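PDB 5IFF: uncharacterized protein from Pyrococcus abyssi, which acts as a restriction DNA glycosylase that binds double-stranded DNA as a tetramer and probably excises adenine bases. Local coordinates for residues A[13-18]-A[181-186]; A[30-35]-A[51-56]; A[101-106]-A[201-206]; A[134-139]-A[187-192]. The protein carries 2 engineered substitutions. All blocks are in the same frame, centred on the assembly; numbering follows the deposited sequence.

Interaction 1. Residues A[13-18]-A[181-186]; sequences VVRLPI and VVKYEV
With chi1 at -63° in both Ile18 and Val182, CG1 of each stands anti to its own carbonyl carbon, and the two side chains cross at about a right angle. Ile18 CG1 lies 3.4 Å from Val182 CG1. Beyond it, Ile18 CD1 comes within 3.5 Å of Val182 CG2, the methyl in the crowded position between backbone N and carbonyl carbon. An alanine in place of Ile18 would probably leave both Val182 methyls, and Ile56 of strand 54-59, without the CG1-CD1 arm that packs on them, opening a gap there. Val14 and Leu16 share that buried face and rest on Trp58, while Val14 CG2 touches Val186 CG2. Branched apolar residues suit such a layer.

Antiparallel pairing sets the register. Val14 with Tyr184 and Leu16 with Val182 are hydrogen-bonded pairs, the shortest bond being Val182 N to Leu16 O at 2.8 Å. Pro17 faces Val181 in a non-hydrogen-bonded pair, where that partner asks for no N-H from it.

On the opposite face Lys183 CG, anti to the backbone N (chi1 176°), presses on Val13 CG1 at 3.3 Å. Lys183 CD then lies over one face of the Arg15 guanidinium, 3.4 Å from Arg15 NH2. The two chains run side by side and point the same way, bringing Arg15 NH2 to 4.2 Å from Lys183 NZ, a closeness of like charges that the Glu8-Arg15 salt bridge is likely to offset.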
# COMPACT_ATOMS: atom_id res chain seq x y z
N VAL A 13 1.88 3.85 -32.62
CA VAL A 13 3.15 3.64 -31.91
C VAL A 13 2.90 3.65 -30.40
O VAL A 13 2.01 4.38 -29.91
CB VAL A 13 4.15 4.73 -32.31
CG1 VAL A 13 5.42 4.62 -31.46
CG2 VAL A 13 4.50 4.64 -33.82
N VAL A 14 3.58 2.77 -29.66
CA VAL A 14 3.46 2.79 -28.19
C VAL A 14 4.82 2.98 -27.58
O VAL A 14 5.81 2.31 -27.99
CB VAL A 14 2.82 1.53 -27.65
CG1 VAL A 14 2.60 1.64 -26.12
CG2 VAL A 14 1.46 1.36 -28.29
N ARG A 15 4.92 3.90 -26.63
CA ARG A 15 6.21 4.03 -25.93
C ARG A 15 6.08 3.37 -24.54
O ARG A 15 5.09 3.60 -23.80
CB ARG A 15 6.62 5.50 -25.85
CG ARG A 15 6.97 6.06 -27.22
CD ARG A 15 7.44 7.49 -27.16
NE ARG A 15 8.13 7.92 -28.39
CZ ARG A 15 7.53 8.17 -29.55
NH1 ARG A 15 6.22 8.06 -29.66
NH2 ARG A 15 8.25 8.56 -30.59
N LEU A 16 7.06 2.51 -24.24
CA LEU A 16 7.03 1.61 -23.10
C LEU A 16 8.27 1.75 -22.26
O LEU A 16 9.40 1.78 -22.79
CB LEU A 16 6.90 0.16 -23.58
CG LEU A 16 5.61 -0.17 -24.36
CD1 LEU A 16 5.74 -1.53 -24.93
CD2 LEU A 16 4.42 -0.15 -23.42
N PRO A 17 8.08 1.82 -20.94
CA PRO A 17 9.20 1.82 -19.99
C PRO A 17 9.86 0.46 -19.97
O PRO A 17 9.21 -0.60 -20.03
CB PRO A 17 8.53 2.11 -18.65
CG PRO A 17 7.16 1.50 -18.81
CD PRO A 17 6.77 1.74 -20.25
N ILE A 18 11.17 0.51 -19.89
CA ILE A 18 11.99 -0.69 -19.89
C ILE A 18 12.62 -0.97 -18.51
O ILE A 18 13.24 -2.02 -18.30
CB ILE A 18 13.10 -0.52 -20.97
CG1 ILE A 18 12.42 -0.41 -22.31
CG2 ILE A 18 13.95 -1.72 -21.12
CD1 ILE A 18 11.55 -1.59 -22.55
N VAL A 181 12.65 4.77 -22.08
CA VAL A 181 11.43 4.45 -22.75
C VAL A 181 11.72 4.03 -24.23
O VAL A 181 12.48 4.71 -24.90
CB VAL A 181 10.51 5.65 -22.70
CG1 VAL A 181 9.41 5.51 -23.68
CG2 VAL A 181 9.98 5.85 -21.23
N VAL A 182 11.18 2.90 -24.69
CA VAL A 182 11.44 2.44 -26.05
C VAL A 182 10.19 2.57 -26.88
O VAL A 182 9.09 2.78 -26.34
CB VAL A 182 11.94 0.99 -26.12
CG1 VAL A 182 13.30 0.87 -25.37
CG2 VAL A 182 10.86 0.05 -25.55
N LYS A 183 10.36 2.46 -28.19
CA LYS A 183 9.29 2.73 -29.14
C LYS A 183 8.95 1.44 -29.89
O LYS A 183 9.84 0.73 -30.37
CB LYS A 183 9.72 3.86 -30.09
CG LYS A 183 8.69 4.15 -31.17
CD LYS A 183 8.95 5.48 -31.90
CE LYS A 183 9.92 5.34 -33.05
NZ LYS A 183 9.82 6.55 -33.94
N TYR A 184 7.66 1.14 -29.99
CA TYR A 184 7.18 -0.07 -30.62
C TYR A 184 6.06 0.23 -31.62
O TYR A 184 5.01 0.78 -31.23
CB TYR A 184 6.67 -1.04 -29.54
CG TYR A 184 6.02 -2.28 -30.11
CD1 TYR A 184 6.76 -3.19 -30.85
CD2 TYR A 184 4.68 -2.55 -29.89
CE1 TYR A 184 6.16 -4.32 -31.40
CE2 TYR A 184 4.07 -3.69 -30.42
CZ TYR A 184 4.83 -4.58 -31.15
OH TYR A 184 4.21 -5.70 -31.69
N GLU A 185 6.23 -0.19 -32.87
CA GLU A 185 5.18 0.04 -33.86
C GLU A 185 4.21 -1.11 -33.73
O GLU A 185 4.61 -2.28 -33.76
CB GLU A 185 5.77 0.15 -35.28
CG GLU A 185 6.88 1.23 -35.38
CD GLU A 185 7.56 1.35 -36.77
OE1 GLU A 185 7.54 0.37 -37.54
OE2 GLU A 185 8.10 2.44 -37.08
N VAL A 186 2.93 -0.79 -33.54
CA VAL A 186 1.95 -1.83 -33.26
C VAL A 186 1.46 -2.36 -34.59
O VAL A 186 0.88 -1.61 -35.36
CB VAL A 186 0.74 -1.28 -32.44
CG1 VAL A 186 -0.32 -2.42 -32.17
CG2 VAL A 186 1.23 -0.65 -31.13

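Interaction 2. Residues A[30-35]-A[51-56]; sequences IENGVG and LRDYYI
Asp53 reaches into the turn that begins at Ile30, and each of its atoms has a neighbour there. Its CB lies 3.9 Å from Ile30 O. A chi1 of -65° sets CG anti to the carbonyl carbon, which carries it up to Glu31 CA and Asn32 N. At the tip, OD1 accepts from Asn32 N at 2.8 Å, the N-H approaching from above the carboxylate plane, 57° out of it. The other oxygen, OD2, rests 3.8 Å from Glu31 CG. The backbone of Asp53 joins in as well, since Ile30 N donates to Asp53 O at 2.7 Å.

Asn32 and Gly33 both have positive phi, which asparagine tolerates and glycine favours, and the turn is closed by Gly33 N to Ile30 O and Val34 N to Glu31 O. Asn32 OD1 also takes a weak bond from Arg52 NH1, 2.9 Å away, an arginine whose stronger partner is Glu49. Ile30, at the start of the turn, lays CD1 over one face of the Tyr55 ring, 4.0 Å from its centroid, in a CH-pi contact. Tyr55 OH touches Gly33 CA at 3.7 Å.

The contact thus extends the pairing of strands 25-29 and 54-59 into the loop after the first and the 3-10 turn before the second. An alanine at Asp53 would probably leave the N-H of Asn32 without its acceptor and the turn freer to shift. Asp53 is a buried residue with Glu31 OE2 5.5 Å from its OD2, and the N-H of Asn32, with the nearby Lys29 side chain, would probably offset part of its negative charge.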
# COMPACT_ATOMS: atom_id res chain seq x y z
N ILE A 30 11.77 -15.29 -21.42
CA ILE A 30 11.02 -16.47 -21.83
C ILE A 30 11.92 -17.30 -22.71
O ILE A 30 12.02 -17.05 -23.92
CB ILE A 30 9.72 -16.10 -22.56
CG1 ILE A 30 8.99 -15.01 -21.79
CG2 ILE A 30 8.84 -17.35 -22.79
CD1 ILE A 30 7.77 -14.36 -22.57
N GLU A 31 12.59 -18.27 -22.10
CA GLU A 31 13.68 -18.95 -22.77
C GLU A 31 13.20 -19.74 -23.95
O GLU A 31 12.26 -20.53 -23.83
CB GLU A 31 14.42 -19.87 -21.79
CG GLU A 31 15.83 -19.42 -21.52
CD GLU A 31 16.51 -20.30 -20.50
OE1 GLU A 31 16.60 -21.52 -20.75
OE2 GLU A 31 16.94 -19.77 -19.44
N ASN A 32 13.85 -19.51 -25.09
CA ASN A 32 13.40 -20.02 -26.38
C ASN A 32 11.87 -19.93 -26.57
O ASN A 32 11.24 -20.84 -27.11
CB ASN A 32 13.90 -21.45 -26.53
CG ASN A 32 15.38 -21.59 -26.16
OD1 ASN A 32 16.25 -20.89 -26.71
ND2 ASN A 32 15.67 -22.45 -25.19
N GLY A 33 11.29 -18.82 -26.10
CA GLY A 33 9.87 -18.56 -26.26
C GLY A 33 8.92 -19.56 -25.60
O GLY A 33 7.73 -19.58 -25.90
N VAL A 34 9.45 -20.38 -24.68
CA VAL A 34 8.64 -21.40 -24.03
C VAL A 34 8.77 -21.36 -22.50
O VAL A 34 9.80 -20.97 -21.95
CB VAL A 34 9.01 -22.81 -24.57
CG1 VAL A 34 10.41 -23.17 -24.18
CG2 VAL A 34 8.04 -23.87 -24.05
N GLY A 35 7.71 -21.75 -21.80
CA GLY A 35 7.75 -21.75 -20.35
C GLY A 35 7.10 -20.52 -19.75
O GLY A 35 6.69 -19.60 -20.46
N LEU A 51 19.55 -12.56 -26.64
CA LEU A 51 18.62 -11.41 -26.73
C LEU A 51 17.18 -11.83 -27.03
O LEU A 51 16.23 -11.18 -26.59
CB LEU A 51 19.06 -10.41 -27.83
CG LEU A 51 18.32 -9.05 -27.80
CD1 LEU A 51 18.30 -8.38 -26.42
CD2 LEU A 51 18.95 -8.13 -28.85
N ARG A 52 17.03 -12.87 -27.85
CA ARG A 52 15.69 -13.25 -28.31
C ARG A 52 14.84 -13.86 -27.20
O ARG A 52 13.65 -14.08 -27.41
CB ARG A 52 15.79 -14.26 -29.47
CG ARG A 52 16.09 -15.66 -28.99
CD ARG A 52 15.82 -16.75 -30.02
NE ARG A 52 16.29 -18.04 -29.50
CZ ARG A 52 16.09 -19.21 -30.10
NH1 ARG A 52 16.55 -20.32 -29.53
NH2 ARG A 52 15.44 -19.27 -31.25
N ASP A 53 15.45 -14.18 -26.04
CA ASP A 53 14.71 -14.66 -24.89
C ASP A 53 14.06 -13.52 -24.04
O ASP A 53 13.35 -13.80 -23.05
CB ASP A 53 15.62 -15.49 -24.00
CG ASP A 53 16.10 -16.77 -24.68
OD1 ASP A 53 15.38 -17.26 -25.59
OD2 ASP A 53 17.18 -17.24 -24.31
N TYR A 54 14.34 -12.27 -24.37
CA TYR A 54 13.79 -11.17 -23.55
C TYR A 54 12.60 -10.48 -24.21
O TYR A 54 12.61 -10.18 -25.41
CB TYR A 54 14.84 -10.12 -23.24
CG TYR A 54 15.92 -10.69 -22.36
CD1 TYR A 54 15.75 -10.74 -20.98
CD2 TYR A 54 17.07 -11.27 -22.91
CE1 TYR A 54 16.72 -11.30 -20.15
CE2 TYR A 54 18.06 -11.83 -22.09
CZ TYR A 54 17.88 -11.85 -20.72
OH TYR A 54 18.85 -12.43 -19.89
N TYR A 55 11.57 -10.24 -23.39
CA TYR A 55 10.33 -9.62 -23.87
C TYR A 55 9.88 -8.53 -22.95
O TYR A 55 10.14 -8.56 -21.73
CB TYR A 55 9.19 -10.65 -23.95
CG TYR A 55 9.46 -11.81 -24.89
CD1 TYR A 55 10.40 -12.78 -24.57
CD2 TYR A 55 8.75 -11.93 -26.08
CE1 TYR A 55 10.66 -13.85 -25.42
CE2 TYR A 55 9.00 -13.01 -26.93
CZ TYR A 55 9.92 -13.96 -26.59
OH TYR A 55 10.18 -15.02 -27.44
N ILE A 56 9.11 -7.62 -23.50
CA ILE A 56 8.35 -6.74 -22.61
C ILE A 56 6.98 -7.38 -22.41
O ILE A 56 6.24 -7.55 -23.39
CB ILE A 56 8.12 -5.32 -23.20
CG1 ILE A 56 9.45 -4.59 -23.39
CG2 ILE A 56 7.24 -4.51 -22.23
CD1 ILE A 56 9.29 -3.43 -24.33

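Interaction 3. Residues A[101-106]-A[201-206]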
# COMPACT_ATOMS: atom_id res chain seq x y z
N LYS A 101 -18.88 -18.84 -27.92
CA LYS A 101 -19.90 -19.19 -26.89
C LYS A 101 -19.26 -19.92 -25.69
O LYS A 101 -19.94 -20.50 -24.85
CB LYS A 101 -21.01 -20.07 -27.47
CG LYS A 101 -21.76 -19.51 -28.66
CD LYS A 101 -22.65 -18.35 -28.26
CE LYS A 101 -23.37 -17.76 -29.46
NZ LYS A 101 -24.01 -16.47 -29.11
N SER A 102 -17.94 -19.93 -25.66
CA SER A 102 -17.22 -20.56 -24.56
C SER A 102 -15.95 -19.77 -24.29
O SER A 102 -15.38 -19.19 -25.22
CB SER A 102 -16.90 -22.02 -24.89
OG SER A 102 -16.14 -22.57 -23.85
N TYR A 103 -15.51 -19.73 -23.04
CA TYR A 103 -14.49 -18.78 -22.62
C TYR A 103 -13.43 -19.43 -21.76
O TYR A 103 -13.70 -20.45 -21.12
CB TYR A 103 -15.13 -17.62 -21.83
CG TYR A 103 -16.27 -17.01 -22.63
CD1 TYR A 103 -16.02 -16.08 -23.62
CD2 TYR A 103 -17.59 -17.40 -22.41
CE1 TYR A 103 -17.08 -15.53 -24.41
CE2 TYR A 103 -18.63 -16.86 -23.14
CZ TYR A 103 -18.37 -15.92 -24.14
OH TYR A 103 -19.39 -15.39 -24.91
N LEU A 104 -12.26 -18.80 -21.70
CA LEU A 104 -11.21 -19.31 -20.84
C LEU A 104 -11.68 -19.42 -19.38
O LEU A 104 -11.48 -20.45 -18.74
CB LEU A 104 -9.97 -18.43 -20.94
CG LEU A 104 -8.82 -19.16 -20.23
CD1 LEU A 104 -8.34 -20.37 -21.02
CD2 LEU A 104 -7.73 -18.21 -19.90
N GLU A 105 -12.35 -18.38 -18.88
CA GLU A 105 -12.91 -18.42 -17.51
C GLU A 105 -13.84 -19.63 -17.28
O GLU A 105 -13.87 -20.15 -16.17
CB GLU A 105 -13.66 -17.11 -17.19
CG GLU A 105 -12.69 -15.97 -16.82
CD GLU A 105 -13.37 -14.71 -16.29
OE1 GLU A 105 -14.55 -14.81 -15.85
OE2 GLU A 105 -12.74 -13.63 -16.35
N ASP A 106 -14.54 -20.11 -18.31
CA ASP A 106 -15.37 -21.31 -18.15
C ASP A 106 -14.59 -22.58 -17.74
O ASP A 106 -15.16 -23.49 -17.14
CB ASP A 106 -16.14 -21.63 -19.42
CG ASP A 106 -17.10 -20.49 -19.86
OD1 ASP A 106 -17.40 -19.59 -19.05
OD2 ASP A 106 -17.54 -20.52 -21.03
N ALA A 201 -11.70 -14.49 -23.55
CA ALA A 201 -11.34 -14.54 -22.12
C ALA A 201 -12.53 -14.75 -21.18
O ALA A 201 -12.46 -15.57 -20.23
CB ALA A 201 -10.60 -13.25 -21.74
N SER A 202 -13.61 -13.99 -21.40
CA SER A 202 -14.84 -14.11 -20.59
C SER A 202 -16.00 -13.49 -21.33
O SER A 202 -15.78 -12.58 -22.17
CB SER A 202 -14.72 -13.43 -19.24
OG SER A 202 -14.68 -12.01 -19.37
N GLU A 203 -17.23 -13.89 -20.98
CA GLU A 203 -18.38 -13.28 -21.65
C GLU A 203 -18.41 -11.78 -21.37
O GLU A 203 -18.75 -10.99 -22.22
CB GLU A 203 -19.70 -13.93 -21.18
CG GLU A 203 -20.91 -13.40 -21.97
CD GLU A 203 -22.18 -14.20 -21.75
OE1 GLU A 203 -22.16 -15.16 -20.96
OE2 GLU A 203 -23.20 -13.86 -22.38
N THR A 204 -18.06 -11.39 -20.16
CA THR A 204 -18.08 -9.98 -19.82
C THR A 204 -17.08 -9.18 -20.66
O THR A 204 -17.39 -8.09 -21.17
CB THR A 204 -17.78 -9.77 -18.32
OG1 THR A 204 -18.83 -10.37 -17.56
CG2 THR A 204 -17.75 -8.28 -18.00
N HIS A 205 -15.88 -9.75 -20.82
CA HIS A 205 -14.89 -9.07 -21.65
C HIS A 205 -15.38 -8.97 -23.09
O HIS A 205 -15.22 -7.93 -23.70
CB HIS A 205 -13.53 -9.78 -21.62
CG HIS A 205 -12.72 -9.51 -20.38
ND1 HIS A 205 -12.59 -8.25 -19.84
CD2 HIS A 205 -12.04 -10.35 -19.57
CE1 HIS A 205 -11.85 -8.33 -18.73
NE2 HIS A 205 -11.50 -9.59 -18.56
N LYS A 206 -15.94 -10.06 -23.61
CA LYS A 206 -16.47 -10.04 -24.99
C LYS A 206 -17.54 -8.94 -25.16
O LYS A 206 -17.54 -8.17 -26.16
CB LYS A 206 -17.08 -11.42 -25.35
CG LYS A 206 -17.70 -11.42 -26.78
CD LYS A 206 -18.27 -12.78 -27.21
CE LYS A 206 -19.74 -12.84 -27.04
NZ LYS A 206 -20.37 -14.15 -27.58
O HOH W 1 -14.06 -11.26 -16.82
O HOH W 2 -17.51 -16.16 -19.25
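The backbones of Tyr103-Glu105 and Ala201-Ser202 run close enough for Glu105 N to donate to Ala201 O, 3.1 Å away and nearly straight at 166°. Beside this bond the Tyr103 ring covers the peptide between Ser202 and Glu203. Glu203 N stands 3.5 Å above the ring plane of Tyr103, over its centre, and Ser202 C lies nearer the rim. A broad flat ring suits this place because the peptide is itself flat. Glu203 CB adds an off-centre CH-pi contact, 4.1 Å from the Tyr103 centroid.

Lys206 comes to the edge of the ring, its chain bent where chi3 (100°) places CE, and Lys206 NZ donates to Tyr103 OH at 3.1 Å. The same ammonium also reaches the carbonyls of Val100 and Ala97, so it ties the phenol to the C-terminal end of helix 87-99. Glu105 CD packs on Ser202 CB at 3.5 Å, and a water joins Glu105 OE2 to Ser202 OG; Ser156 is a further partner of that carboxylate. Close by, Leu104 touches Ile123 of the second subunit.

Ser202 OG accepts from His205 N at 2.9 Å, the bond of a serine N-cap. One residue thus ends helix 188-201 and N-caps helix 203-216, as at a break between consecutive helices, here with Ala201 near Val158 of the adenine-binding site.

Interaction 4. Residues A[134-139]-A[187-192]; sequences ELPSGE and PVDLMK
Ser137 OG is gripped twice, and one of its partners carries the link to Asp189. It donates to Glu139 OE1 at 2.6 Å, using the syn lone pair of that oxygen, and accepts from a water 2.7 Å away. That water also donates to Asp189 OD2, at 2.9 Å, so a serine hydroxyl and an aspartate are bridged across the contact.

Next to this polar bridge, Leu135 and Asp189 reach toward each other tip to tip, with Leu135 CD1 3.7 Å from Asp189 OD1. The same Leu135 methyl packs on the Leu190 backbone and side chain, 3.9 Å from Leu190 CB, and both leucines also touch Ile141.

Residues 135-138 form a type I turn with a G1 beta bulge, the reversal that joins strands 121-134 and 140-147 into a hairpin. Gly138 N bonds to Leu135 O at 2.9 Å, and Leu135 N to Glu139 O. Pro136 has the phi its ring imposes, while at phi 111° a side chain on Gly138 would run into the carbonyl O of Ser137, which is why glycine fits this place in the bulge.

Across from the hairpin, Pro187 is the N-cap residue of helix 188-201, and the acidic Asp189, in its first turn, is likely to be favoured by the partial positive charge there. The Pro187 ring approaches Glu139, CG to OE2 4.3 Å, and this carboxylate oxygen is held by Tyr184 and Asn166.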
# COMPACT_ATOMS: atom_id res chain seq x y z
N GLU A 134 1.04 -17.05 -30.98
CA GLU A 134 2.28 -16.38 -31.36
C GLU A 134 2.15 -15.76 -32.74
O GLU A 134 1.68 -16.42 -33.65
CB GLU A 134 3.48 -17.35 -31.33
CG GLU A 134 4.75 -16.67 -31.79
CD GLU A 134 5.97 -17.62 -31.90
OE1 GLU A 134 5.93 -18.74 -31.35
OE2 GLU A 134 6.96 -17.22 -32.55
N LEU A 135 2.56 -14.50 -32.89
CA LEU A 135 2.56 -13.84 -34.21
C LEU A 135 3.83 -14.17 -35.00
O LEU A 135 4.86 -14.47 -34.40
CB LEU A 135 2.45 -12.32 -34.05
CG LEU A 135 1.21 -11.69 -33.39
CD1 LEU A 135 1.23 -10.17 -33.62
CD2 LEU A 135 -0.10 -12.30 -33.87
N PRO A 136 3.78 -14.07 -36.35
CA PRO A 136 4.98 -14.38 -37.14
C PRO A 136 6.15 -13.50 -36.72
O PRO A 136 7.27 -13.98 -36.71
CB PRO A 136 4.55 -14.12 -38.60
CG PRO A 136 3.02 -14.19 -38.57
CD PRO A 136 2.61 -13.72 -37.18
N SER A 137 5.90 -12.26 -36.29
CA SER A 137 7.03 -11.39 -35.95
C SER A 137 7.56 -11.58 -34.50
O SER A 137 8.49 -10.89 -34.06
CB SER A 137 6.64 -9.93 -36.20
OG SER A 137 5.34 -9.64 -35.68
N GLY A 138 6.99 -12.54 -33.77
CA GLY A 138 7.56 -13.00 -32.49
C GLY A 138 6.75 -12.63 -31.25
O GLY A 138 7.01 -13.17 -30.14
N GLU A 139 5.76 -11.74 -31.40
CA GLU A 139 4.96 -11.31 -30.25
C GLU A 139 4.10 -12.48 -29.77
O GLU A 139 3.67 -13.28 -30.59
CB GLU A 139 4.06 -10.09 -30.58
CG GLU A 139 4.81 -8.77 -30.82
CD GLU A 139 5.29 -8.61 -32.28
OE1 GLU A 139 5.12 -9.54 -33.12
OE2 GLU A 139 5.84 -7.54 -32.59
N PRO A 187 1.67 -3.66 -34.86
CA PRO A 187 1.16 -4.29 -36.07
C PRO A 187 -0.38 -4.37 -36.03
O PRO A 187 -0.92 -4.68 -34.96
CB PRO A 187 1.79 -5.68 -36.03
CG PRO A 187 2.85 -5.63 -34.96
CD PRO A 187 2.28 -4.65 -33.98
N VAL A 188 -1.08 -4.14 -37.16
CA VAL A 188 -2.53 -4.38 -37.13
C VAL A 188 -2.94 -5.76 -36.64
O VAL A 188 -3.93 -5.87 -35.95
CB VAL A 188 -3.21 -4.24 -38.51
CG1 VAL A 188 -4.68 -4.08 -38.29
CG2 VAL A 188 -2.75 -3.05 -39.21
N ASP A 189 -2.21 -6.83 -36.99
CA ASP A 189 -2.65 -8.15 -36.57
C ASP A 189 -2.57 -8.32 -35.04
O ASP A 189 -3.29 -9.13 -34.46
CB ASP A 189 -1.85 -9.26 -37.27
CG ASP A 189 -0.36 -9.17 -37.04
OD1 ASP A 189 0.08 -8.17 -36.46
OD2 ASP A 189 0.37 -10.09 -37.46
N LEU A 190 -1.69 -7.57 -34.39
CA LEU A 190 -1.58 -7.64 -32.95
C LEU A 190 -2.85 -7.03 -32.32
O LEU A 190 -3.31 -7.46 -31.30
CB LEU A 190 -0.39 -6.87 -32.43
CG LEU A 190 -0.26 -6.84 -30.91
CD1 LEU A 190 -0.14 -8.25 -30.35
CD2 LEU A 190 0.95 -5.95 -30.44
N MET A 191 -3.32 -5.93 -32.88
CA MET A 191 -4.52 -5.30 -32.35
C MET A 191 -5.69 -6.23 -32.57
O MET A 191 -6.54 -6.36 -31.67
CB MET A 191 -4.79 -3.95 -33.05
CG MET A 191 -3.82 -2.80 -32.59
SD MET A 191 -4.15 -1.21 -33.43
CE MET A 191 -3.08 -1.40 -34.91
N LYS A 192 -5.75 -6.86 -33.74
CA LYS A 192 -6.80 -7.83 -33.97
C LYS A 192 -6.77 -8.98 -32.96
O LYS A 192 -7.80 -9.35 -32.39
CB LYS A 192 -6.70 -8.40 -35.35
CG LYS A 192 -6.94 -7.34 -36.45
CD LYS A 192 -6.77 -8.06 -37.83
CE LYS A 192 -6.94 -7.13 -39.03
NZ LYS A 192 -6.47 -7.81 -40.33
O HOH W 3 3.21 -10.41 -37.17

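In the fold
From the N terminus, strand 11-17 is the first to be used, but its partner 181-186 comes very late, so interaction 1 closes a loop spanning most of the chain. Interaction 2 nests inside it, closing a short loop between strands 25-29 and 54-59; the two meet where Ile56 packs on Ile18, Leu16 and Val182. Interaction 3 opens later and ends beyond interaction 1, so these cross; it ties helix 104-107 to the junction of the last two helices, on the opposite side of the chain's centre from interactions 1 and 2. Interaction 4 lies within the loop of interaction 3 and also crosses interaction 1, joining the tip of a hairpin to helix 188-201, directly after strand 181-186.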